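Long-range contact in mucin-like protocadherin (PDB 6OAE), which probably mediates calcium-dependent heterophilic adhesion with CDHR2 between neighbouring microvilli, controlling their packing at the apical surface of epithelial cells: residues N94-F100 with P191-A197. Residues are numbered along the deposited sequence.
With CA (calcium ion), chain E; CA (calcium ion), chain C; CA (calcium ion), chain D.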
loop_
_atom_site.group_PDB
_atom_site.type_symbol
_atom_site.label_atom_id
_atom_site.label_comp_id
_atom_site.label_asym_id
_atom_site.label_seq_id
_atom_site.Cartn_x
_atom_site.Cartn_y
_atom_site.Cartn_z
ATOM N N ASN A 94 5.350 4.102 1.237
ATOM C CA ASN A 94 5.124 3.536 -0.117
ATOM C C ASN A 94 6.204 2.473 -0.332
ATOM O O ASN A 94 7.252 2.793 -0.934
ATOM C CB ASN A 94 5.094 4.647 -1.184
ATOM C CG ASN A 94 4.848 4.092 -2.570
ATOM O OD1 ASN A 94 4.512 2.921 -2.698
ATOM N ND2 ASN A 94 5.022 4.914 -3.599
ATOM N N ASP A 95 5.984 1.253 0.167
ATOM C CA ASP A 95 7.002 0.170 0.175
ATOM C C ASP A 95 6.566 -1.024 -0.697
ATOM O O ASP A 95 7.305 -2.039 -0.710
ATOM C CB ASP A 95 7.348 -0.255 1.615
ATOM C CG ASP A 95 6.224 -0.845 2.445
ATOM O OD1 ASP A 95 5.049 -0.555 2.155
ATOM O OD2 ASP A 95 6.532 -1.608 3.425
ATOM N N ASN A 96 5.437 -0.913 -1.408
ATOM C CA ASN A 96 4.883 -1.964 -2.293
ATOM C C ASN A 96 4.710 -1.388 -3.698
ATOM O O ASN A 96 4.339 -0.200 -3.828
ATOM C CB ASN A 96 3.570 -2.526 -1.738
ATOM C CG ASN A 96 3.795 -3.325 -0.469
ATOM O OD1 ASN A 96 4.130 -4.503 -0.523
ATOM N ND2 ASN A 96 3.617 -2.696 0.673
ATOM N N ALA A 97 5.002 -2.198 -4.717
ATOM C CA ALA A 97 4.856 -1.815 -6.140
ATOM C C ALA A 97 3.474 -2.260 -6.610
ATOM O O ALA A 97 2.946 -3.281 -6.151
ATOM C CB ALA A 97 5.963 -2.417 -6.974
ATOM N N PRO A 98 2.816 -1.503 -7.515
ATOM C CA PRO A 98 1.572 -1.975 -8.108
ATOM C C PRO A 98 1.931 -3.140 -9.034
ATOM O O PRO A 98 3.020 -3.176 -9.580
ATOM C CB PRO A 98 1.003 -0.751 -8.847
ATOM C CG PRO A 98 2.235 0.097 -9.150
ATOM C CD PRO A 98 3.204 -0.180 -8.014
ATOM N N GLU A 99 1.008 -4.087 -9.156
ATOM C CA GLU A 99 1.186 -5.287 -9.991
ATOM C C GLU A 99 -0.075 -5.494 -10.814
ATOM O O GLU A 99 -1.167 -5.439 -10.230
ATOM C CB GLU A 99 1.437 -6.505 -9.107
ATOM C CG GLU A 99 2.770 -6.466 -8.404
ATOM C CD GLU A 99 2.921 -7.507 -7.306
ATOM O OE1 GLU A 99 2.151 -8.481 -7.314
ATOM O OE2 GLU A 99 3.806 -7.325 -6.450
ATOM N N PHE A 100 0.089 -5.698 -12.114
ATOM C CA PHE A 100 -1.000 -6.143 -13.007
ATOM C C PHE A 100 -1.124 -7.647 -12.840
ATOM O O PHE A 100 -0.104 -8.306 -12.646
ATOM C CB PHE A 100 -0.693 -5.835 -14.461
ATOM C CG PHE A 100 -0.758 -4.381 -14.841
ATOM C CD1 PHE A 100 -1.978 -3.716 -14.867
ATOM C CD2 PHE A 100 0.395 -3.695 -15.210
ATOM C CE1 PHE A 100 -2.044 -2.385 -15.249
ATOM C CE2 PHE A 100 0.325 -2.360 -15.590
ATOM C CZ PHE A 100 -0.890 -1.716 -15.615
ATOM N N PRO A 191 9.716 7.847 -3.033
ATOM C CA PRO A 191 9.590 6.585 -3.772
ATOM C C PRO A 191 8.400 6.578 -4.751
ATOM O O PRO A 191 7.374 7.190 -4.462
ATOM C CB PRO A 191 9.343 5.574 -2.644
ATOM C CG PRO A 191 8.523 6.362 -1.648
ATOM C CD PRO A 191 9.109 7.756 -1.698
ATOM N N SER A 192 8.561 5.902 -5.887
ATOM C CA SER A 192 7.504 5.674 -6.905
ATOM C C SER A 192 7.760 4.325 -7.583
ATOM O O SER A 192 8.896 4.056 -7.927
ATOM C CB SER A 192 7.446 6.781 -7.909
ATOM O OG SER A 192 6.402 6.551 -8.849
ATOM N N HIS A 193 6.730 3.518 -7.768
ATOM C CA HIS A 193 6.863 2.178 -8.377
ATOM C C HIS A 193 5.991 2.126 -9.617
ATOM O O HIS A 193 4.867 2.640 -9.549
ATOM C CB HIS A 193 6.463 1.095 -7.395
ATOM C CG HIS A 193 7.139 1.223 -6.076
ATOM N ND1 HIS A 193 6.480 1.732 -4.989
ATOM C CD2 HIS A 193 8.406 0.932 -5.681
ATOM C CE1 HIS A 193 7.306 1.738 -3.953
ATOM N NE2 HIS A 193 8.501 1.254 -4.357
ATOM N N THR A 194 6.499 1.499 -10.671
ATOM C CA THR A 194 5.814 1.394 -11.978
ATOM C C THR A 194 5.724 -0.085 -12.336
ATOM O O THR A 194 6.683 -0.821 -12.046
ATOM C CB THR A 194 6.528 2.212 -13.061
ATOM O OG1 THR A 194 6.480 3.583 -12.672
ATOM C CG2 THR A 194 5.883 2.103 -14.427
ATOM N N ALA A 195 4.603 -0.483 -12.931
ATOM C CA ALA A 195 4.385 -1.795 -13.556
ATOM C C ALA A 195 3.915 -1.530 -14.990
ATOM O O ALA A 195 3.337 -0.438 -15.260
ATOM C CB ALA A 195 3.397 -2.596 -12.762
ATOM N N THR A 196 4.203 -2.470 -15.886
ATOM C CA THR A 196 3.909 -2.350 -17.328
ATOM C C THR A 196 3.249 -3.652 -17.768
ATOM O O THR A 196 3.540 -4.703 -17.181
ATOM C CB THR A 196 5.166 -2.026 -18.149
ATOM O OG1 THR A 196 5.941 -3.209 -18.256
ATOM C CG2 THR A 196 6.032 -0.943 -17.563
ATOM N N ALA A 197 2.350 -3.554 -18.727
ATOM C CA ALA A 197 1.690 -4.705 -19.367
ATOM C C ALA A 197 1.414 -4.307 -20.816
ATOM O O ALA A 197 1.472 -3.099 -21.113
ATOM C CB ALA A 197 0.449 -5.076 -18.620
HETATM CA CA CA E . 2.818 1.473 -3.488
HETATM CA CA CA C . 3.195 0.447 3.061
HETATM CA CA CA D . 5.056 -2.762 4.611
HETATM O O HOH W 1 7.005 -3.851 5.512
#
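Residues 94-100 begin with Asn94-Asp95-Asn96, the end of the DxNDN calcium-binding linker motif between cadherin repeats EC1 and EC2; 191-197 runs from a loop into the start of strand 194-204, the last of EC2. Their end-to-end directions differ by 2°, so they run parallel, burying 496 Å².

Metal coordination fixes the linker. The calcium of chain E takes Asn94 OD1 at 2.4 Å and Asn96 O at 2.3 Å, its site completed by Asp129, Asp131, Asp134 and Asp183 of EC2. Asp95 bridges the other two ions: its OD1 binds the calcium of chain C at 2.3 Å and its OD2 that of chain D at 2.2 Å; Glu17 and Glu63 of EC1 share both.

Asn94 ND2 donates a weak hydrogen bond to Pro191 O (3.4 Å, 129°). One face of the His193 ring is covered by Ala97 N and Asn96 C; its ND1 has its strongest partner in Asp183.

Toward Phe100 the packing becomes mainly apolar: Ala97 CB lies 3.6 Å from His193 CB, and Phe100 CD2 4.0 Å from Ala195 CB. Phe100, also touching Leu179 and Val181 of strand 174-182, receives an off-centre CH-pi contact: Ala197 CB stands 4.2 Å from its ring centroid, 29° off the normal.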